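Local coordinates for protein mRNA export factor (Human herpesvirus 1, PDB 4YXP) that regulates viral gene expression, exports viral intronless mRNAs from the nucleus and inhibits host splicing, here represented by its folded C-terminal domain, which forms an intertwined dimer, at residues B[83-89]-B[125-129]; B[96-100]-B[138-142]; B[188-192]-B[234-238]. The contacts are given in a common frame with arbitrary orientation. Numbering follows the deposited sequence.

Contact 1. Residues B[83-89]-B[125-129]; sequences PSLYRTF and WCKMC
Residues 83-89 of helix 75-91 and 125-129 of helix 112-132 cross nearly at right angles (signed crossing angle -97°); the first is kinked, the N atoms of Pro83 and Ser84 lacking a hydrogen bond to the preceding turn. Their axes come no closer than 11.3 Å, and the nearest CA atoms, Pro83 and Cys129, are 7.8 Å apart. Trp125, chi1 180° (t), sends its indole across this gap. The outer edge of the Trp125 ring meets Tyr86 (Trp125 CH2 to Tyr86 N 3.7 Å), while Trp125 CZ3 lies 3.8 Å from Leu85 CD2 and Trp125 CZ2 4.0 Å from Phe89 CE2. One turn on, Met128 SD touches Pro83 CD at 4.1 Å, and Cys129 SG sits at the edge of the Tyr86 ring, 3.9 Å from Tyr86 CD2, a sulfur-aromatic contact. Such near-orthogonal packing through an indole lies at the dimer interface, where Tyr268 of the second subunit packs edge-to-face with Phe89. Cohesion is thus apolar, whereas Trp125 NE1 and Tyr86 OH hydrogen-bond elsewhere, to Asp140 OD2 and Pro135 O.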
# COMPACT_ATOMS: atom_id res chain seq x y z
N PRO B 83 -28.07 11.92 -3.48
CA PRO B 83 -28.10 13.38 -3.60
C PRO B 83 -28.01 14.12 -2.26
O PRO B 83 -27.41 15.19 -2.20
CB PRO B 83 -29.44 13.64 -4.29
CG PRO B 83 -29.65 12.42 -5.12
CD PRO B 83 -29.13 11.28 -4.28
N SER B 84 -28.59 13.55 -1.21
CA SER B 84 -28.57 14.16 0.11
C SER B 84 -27.14 14.27 0.64
O SER B 84 -26.71 15.32 1.12
CB SER B 84 -29.43 13.36 1.09
OG SER B 84 -29.32 13.87 2.40
N LEU B 85 -26.40 13.17 0.58
CA LEU B 85 -25.03 13.15 1.06
C LEU B 85 -24.18 14.10 0.22
O LEU B 85 -23.33 14.83 0.74
CB LEU B 85 -24.46 11.73 1.03
CG LEU B 85 -23.03 11.56 1.55
CD1 LEU B 85 -22.95 11.89 3.03
CD2 LEU B 85 -22.53 10.13 1.30
N TYR B 86 -24.43 14.08 -1.09
CA TYR B 86 -23.73 14.94 -2.04
C TYR B 86 -23.89 16.39 -1.62
O TYR B 86 -22.93 17.16 -1.59
CB TYR B 86 -24.29 14.71 -3.45
CG TYR B 86 -23.65 15.52 -4.55
CD1 TYR B 86 -23.90 16.88 -4.69
CD2 TYR B 86 -22.83 14.91 -5.49
CE1 TYR B 86 -23.33 17.62 -5.71
CE2 TYR B 86 -22.25 15.64 -6.52
CZ TYR B 86 -22.50 16.99 -6.62
OH TYR B 86 -21.94 17.72 -7.64
N ARG B 87 -25.13 16.76 -1.29
CA ARG B 87 -25.47 18.11 -0.88
C ARG B 87 -24.74 18.50 0.40
O ARG B 87 -24.27 19.63 0.56
CB ARG B 87 -26.99 18.22 -0.71
CG ARG B 87 -27.55 19.62 -0.87
CD ARG B 87 -29.02 19.59 -1.31
NE ARG B 87 -29.89 18.96 -0.32
CZ ARG B 87 -30.54 17.81 -0.49
NH1 ARG B 87 -30.44 17.11 -1.61
NH2 ARG B 87 -31.32 17.35 0.49
N THR B 88 -24.63 17.55 1.33
CA THR B 88 -23.92 17.77 2.59
C THR B 88 -22.42 18.00 2.35
O THR B 88 -21.83 18.91 2.95
CB THR B 88 -24.13 16.57 3.54
OG1 THR B 88 -25.52 16.50 3.92
CG2 THR B 88 -23.28 16.69 4.80
N PHE B 89 -21.81 17.19 1.49
CA PHE B 89 -20.42 17.39 1.12
C PHE B 89 -20.19 18.78 0.54
O PHE B 89 -19.32 19.52 0.99
CB PHE B 89 -19.97 16.35 0.08
CG PHE B 89 -19.78 14.96 0.62
CD1 PHE B 89 -19.57 14.73 1.97
CD2 PHE B 89 -19.79 13.87 -0.24
CE1 PHE B 89 -19.39 13.45 2.45
CE2 PHE B 89 -19.61 12.59 0.24
CZ PHE B 89 -19.41 12.38 1.58
N TRP B 125 -20.53 5.54 -6.44
CA TRP B 125 -20.79 6.95 -6.15
C TRP B 125 -20.78 7.75 -7.45
O TRP B 125 -21.67 8.57 -7.69
CB TRP B 125 -19.76 7.50 -5.17
CG TRP B 125 -19.94 8.95 -4.81
CD1 TRP B 125 -19.17 10.00 -5.23
CD2 TRP B 125 -20.94 9.50 -3.95
NE1 TRP B 125 -19.64 11.17 -4.68
CE2 TRP B 125 -20.72 10.89 -3.89
CE3 TRP B 125 -22.00 8.96 -3.22
CZ2 TRP B 125 -21.53 11.75 -3.14
CZ3 TRP B 125 -22.80 9.81 -2.47
CH2 TRP B 125 -22.56 11.18 -2.44
N CYS B 126 -19.78 7.51 -8.29
CA CYS B 126 -19.70 8.16 -9.59
C CYS B 126 -20.91 7.81 -10.45
O CYS B 126 -21.45 8.66 -11.15
CB CYS B 126 -18.41 7.77 -10.32
SG CYS B 126 -16.93 8.53 -9.64
N LYS B 127 -21.33 6.55 -10.40
CA LYS B 127 -22.45 6.11 -11.22
C LYS B 127 -23.74 6.77 -10.75
O LYS B 127 -24.63 7.07 -11.55
CB LYS B 127 -22.60 4.58 -11.19
CG LYS B 127 -23.59 4.08 -12.24
CD LYS B 127 -23.77 2.58 -12.23
CE LYS B 127 -24.82 2.17 -13.27
NZ LYS B 127 -24.98 0.70 -13.40
N MET B 128 -23.84 7.00 -9.44
CA MET B 128 -25.01 7.66 -8.88
C MET B 128 -25.05 9.12 -9.32
O MET B 128 -26.11 9.64 -9.69
CB MET B 128 -25.00 7.55 -7.35
CG MET B 128 -26.15 8.27 -6.65
SD MET B 128 -25.89 10.04 -6.41
CE MET B 128 -24.47 10.05 -5.32
N CYS B 129 -23.90 9.79 -9.30
CA CYS B 129 -23.81 11.18 -9.74
C CYS B 129 -24.24 11.31 -11.20
O CYS B 129 -24.99 12.21 -11.56
CB CYS B 129 -22.39 11.73 -9.56
SG CYS B 129 -21.88 12.01 -7.84

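Contact 2. Residues B[96-100]-B[138-142]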
# COMPACT_ATOMS: atom_id res chain seq x y z
N ALA B 96 -15.63 18.97 4.71
CA ALA B 96 -15.33 18.05 3.62
C ALA B 96 -13.83 17.83 3.46
O ALA B 96 -13.40 16.71 3.17
CB ALA B 96 -15.92 18.57 2.31
N SER B 97 -13.04 18.88 3.63
CA SER B 97 -11.59 18.77 3.51
C SER B 97 -11.04 17.90 4.64
O SER B 97 -10.16 17.05 4.42
CB SER B 97 -10.92 20.15 3.52
OG SER B 97 -10.89 20.70 4.83
N THR B 98 -11.56 18.11 5.84
CA THR B 98 -11.24 17.27 6.98
C THR B 98 -11.57 15.80 6.68
O THR B 98 -10.72 14.92 6.85
CB THR B 98 -12.00 17.73 8.24
OG1 THR B 98 -11.62 19.07 8.57
CG2 THR B 98 -11.71 16.83 9.43
N ALA B 99 -12.79 15.55 6.23
CA ALA B 99 -13.24 14.20 5.91
C ALA B 99 -12.35 13.55 4.86
O ALA B 99 -11.99 12.37 4.96
CB ALA B 99 -14.68 14.21 5.45
N LYS B 100 -12.00 14.32 3.84
CA LYS B 100 -11.19 13.84 2.73
C LYS B 100 -9.80 13.42 3.22
O LYS B 100 -9.28 12.39 2.80
CB LYS B 100 -11.09 14.93 1.66
CG LYS B 100 -10.27 14.59 0.42
CD LYS B 100 -10.49 15.63 -0.67
CE LYS B 100 -9.20 16.02 -1.38
NZ LYS B 100 -9.47 16.88 -2.57
N PRO B 138 -13.66 17.28 -7.60
CA PRO B 138 -12.46 16.77 -6.92
C PRO B 138 -12.46 16.98 -5.40
O PRO B 138 -11.77 16.24 -4.70
CB PRO B 138 -11.32 17.57 -7.56
CG PRO B 138 -11.85 18.01 -8.87
CD PRO B 138 -13.31 18.25 -8.66
N GLN B 139 -13.21 17.96 -4.91
CA GLN B 139 -13.23 18.31 -3.49
C GLN B 139 -14.15 17.37 -2.71
O GLN B 139 -14.12 17.32 -1.48
CB GLN B 139 -13.67 19.76 -3.29
CG GLN B 139 -12.90 20.78 -4.12
CD GLN B 139 -13.34 20.83 -5.58
OE1 GLN B 139 -14.42 20.35 -5.93
NE2 GLN B 139 -12.49 21.39 -6.43
N ASP B 140 -14.97 16.64 -3.46
CA ASP B 140 -15.82 15.58 -2.92
C ASP B 140 -14.93 14.55 -2.20
O ASP B 140 -13.96 14.08 -2.78
CB ASP B 140 -16.60 14.96 -4.09
CG ASP B 140 -17.46 13.78 -3.69
OD1 ASP B 140 -16.94 12.84 -3.04
OD2 ASP B 140 -18.65 13.79 -4.06
N PRO B 141 -15.23 14.22 -0.93
CA PRO B 141 -14.33 13.31 -0.21
C PRO B 141 -14.14 11.94 -0.86
O PRO B 141 -13.05 11.37 -0.75
CB PRO B 141 -15.01 13.15 1.16
CG PRO B 141 -15.79 14.40 1.34
CD PRO B 141 -16.27 14.77 -0.04
N ILE B 142 -15.17 11.42 -1.52
CA ILE B 142 -15.09 10.09 -2.12
C ILE B 142 -14.29 10.17 -3.42
O ILE B 142 -13.35 9.39 -3.63
CB ILE B 142 -16.50 9.52 -2.36
CG1 ILE B 142 -17.18 9.26 -1.01
CG2 ILE B 142 -16.44 8.22 -3.17
CD1 ILE B 142 -18.63 8.80 -1.11
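Lys100 makes the one hydrogen bond between these segments. With chi1 and chi2 both t and chi3 lying between wells at 138°, its chain reaches along the loop at 138-140 until Lys100 NZ donates to Pro138 O at 3.2 Å. On the way, Lys100 CD passes 4.1 Å from Gln139 O and 4.3 Å from Asp140 O, so the aliphatic part of the lysine runs beside these two carbonyls before its ammonium group reaches that of Pro138. The Gln139 side chain (m, p) leads away from helix 93-109. Pro141 fills the place beside the helix: Pro141 CG lies 3.8 Å from Ala96 O and 4.3 Å from both Ala96 CB and Ala99 CB, two small side chains one turn apart, consistent with the close approach of the CA atoms of Lys100 and Pro141, 4.3 Å. Tyr268 of the second subunit packs on Ala99, Pro141 and Ile142, so this junction of helix and loop belongs to the dimer interface. Loop 138-140 leads into the short, weakly bonded helix 141-144 through an N-cap: the CA-to-CB bond of Asp140 points away from residues 96-100, and Asp140 OD1 accepts from Ile142 N at 2.7 Å and also from Ile143 N. The other oxygen, OD2, takes the indole NH of Trp125.

Contact 3. Residues B[188-192]-B[234-238]; sequences IASFV and GLIEI
Two helical segments, the first turn of helix 188-204 and residues 234-238 of helix 230-241, pack at 140° between their N-to-C directions (signed crossing angle -140°), their axes 10.1 Å apart at closest approach. The nearest CA pairs are Ile188 with Gly234 at 6.1 Å and Ala189 with Leu235 at 6.7 Å. Ile188 (chi1 t, chi2 p) is the main bump; it fits over the bare backbone of Gly234, where Ile188 CG2 lies 3.8 Å from Gly234 O. A side chain on Gly234 would meet it, an ideal CB falling just 2.7 Å from Ile188 CG1. Ile188 CG2 also touches Ile238 CG2 at 3.8 Å and Leu235 CD2 at 4.3 Å. This buried, apolar helix pair belongs to the CHC2-type zinc-finger region of the domain, Ile238 standing one turn before the zinc ligand His242. From the facing helix, the end of Leu235 (m, t) fills the shallow hollow over the small Ala189, Leu235 CD2 lying 4.0 Å from Ala189 CA, while Leu235 CD1 meets Val192 CG2 at 4.2 Å. Ile238, chi1 p, places its CD1 4.1 Å from Ala189 CB. Phe160 and Tyr164 of helix 146-167 touch Ile238, and Ile19 of the second subunit packs on Ile188.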
# COMPACT_ATOMS: atom_id res chain seq x y z
N ILE B 188 -11.34 -6.91 -16.45
CA ILE B 188 -11.67 -6.25 -15.18
C ILE B 188 -10.45 -5.57 -14.57
O ILE B 188 -10.55 -4.48 -14.01
CB ILE B 188 -12.30 -7.25 -14.19
CG1 ILE B 188 -12.71 -6.54 -12.89
CG2 ILE B 188 -11.34 -8.40 -13.88
CD1 ILE B 188 -13.78 -5.48 -13.07
N ALA B 189 -9.28 -6.20 -14.67
CA ALA B 189 -8.08 -5.63 -14.07
C ALA B 189 -7.73 -4.31 -14.74
O ALA B 189 -7.51 -3.30 -14.07
CB ALA B 189 -6.91 -6.60 -14.17
N SER B 190 -7.68 -4.30 -16.07
CA SER B 190 -7.35 -3.08 -16.80
C SER B 190 -8.46 -2.04 -16.63
O SER B 190 -8.18 -0.84 -16.60
CB SER B 190 -7.12 -3.38 -18.28
OG SER B 190 -8.19 -4.09 -18.87
N PHE B 191 -9.70 -2.48 -16.50
CA PHE B 191 -10.81 -1.55 -16.24
C PHE B 191 -10.58 -0.80 -14.93
O PHE B 191 -10.60 0.43 -14.89
CB PHE B 191 -12.15 -2.28 -16.18
CG PHE B 191 -13.28 -1.40 -15.70
CD1 PHE B 191 -13.90 -0.51 -16.57
CD2 PHE B 191 -13.71 -1.45 -14.39
CE1 PHE B 191 -14.93 0.30 -16.14
CE2 PHE B 191 -14.74 -0.63 -13.94
CZ PHE B 191 -15.35 0.25 -14.82
N VAL B 192 -10.38 -1.55 -13.86
CA VAL B 192 -10.23 -0.96 -12.53
C VAL B 192 -9.07 0.03 -12.50
O VAL B 192 -9.20 1.14 -12.00
CB VAL B 192 -10.06 -2.06 -11.46
CG1 VAL B 192 -9.66 -1.45 -10.11
CG2 VAL B 192 -11.34 -2.86 -11.32
N GLY B 234 -15.07 -9.22 -9.53
CA GLY B 234 -14.24 -9.46 -10.69
C GLY B 234 -12.79 -9.78 -10.36
O GLY B 234 -12.20 -10.68 -10.95
N LEU B 235 -12.22 -9.04 -9.42
CA LEU B 235 -10.81 -9.22 -9.08
C LEU B 235 -10.62 -10.46 -8.21
O LEU B 235 -9.61 -11.15 -8.33
CB LEU B 235 -10.27 -7.98 -8.38
CG LEU B 235 -10.10 -6.76 -9.30
CD1 LEU B 235 -9.64 -5.55 -8.51
CD2 LEU B 235 -9.11 -7.05 -10.44
N ILE B 236 -11.58 -10.76 -7.35
CA ILE B 236 -11.55 -12.02 -6.61
C ILE B 236 -11.59 -13.19 -7.60
O ILE B 236 -10.94 -14.21 -7.38
CB ILE B 236 -12.70 -12.11 -5.60
CG1 ILE B 236 -12.48 -11.12 -4.45
CG2 ILE B 236 -12.83 -13.54 -5.05
CD1 ILE B 236 -13.65 -11.01 -3.50
N GLU B 237 -12.35 -13.04 -8.68
CA GLU B 237 -12.50 -14.12 -9.64
C GLU B 237 -11.19 -14.44 -10.37
O GLU B 237 -10.83 -15.60 -10.49
CB GLU B 237 -13.59 -13.80 -10.68
CG GLU B 237 -13.78 -14.91 -11.70
CD GLU B 237 -15.02 -14.73 -12.57
OE1 GLU B 237 -15.37 -13.57 -12.88
OE2 GLU B 237 -15.64 -15.75 -12.94
N ILE B 238 -10.49 -13.42 -10.84
CA ILE B 238 -9.30 -13.66 -11.65
C ILE B 238 -8.17 -14.19 -10.76
O ILE B 238 -7.30 -14.93 -11.23
CB ILE B 238 -8.86 -12.41 -12.44
CG1 ILE B 238 -8.44 -11.27 -11.51
CG2 ILE B 238 -9.97 -11.96 -13.37
CD1 ILE B 238 -7.78 -10.11 -12.24

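Contacts 1 and 2 are direct neighbours, their centres 12 Å apart and their segments alternating along the chain. The hydrogen bond joining them spans 2.9 Å from Trp125 NE1 to Asp140 OD2, while Phe89 CG packs 3.6 Å from Pro141 CD. The successive helices 75-91, 93-109 and 112-132 are thereby gathered around the start of helix 141-144. Tyr268 of the second subunit, in the region 263-275 important for homodimerization, packs against both. Contact 3, also touching the second subunit, is centred 25 Å from contact 1 and 27 Å from contact 2. It alone approaches the metal site, the Ile238 side chain being about 5 Å from that of His242 and about 10 Å from the zinc ion.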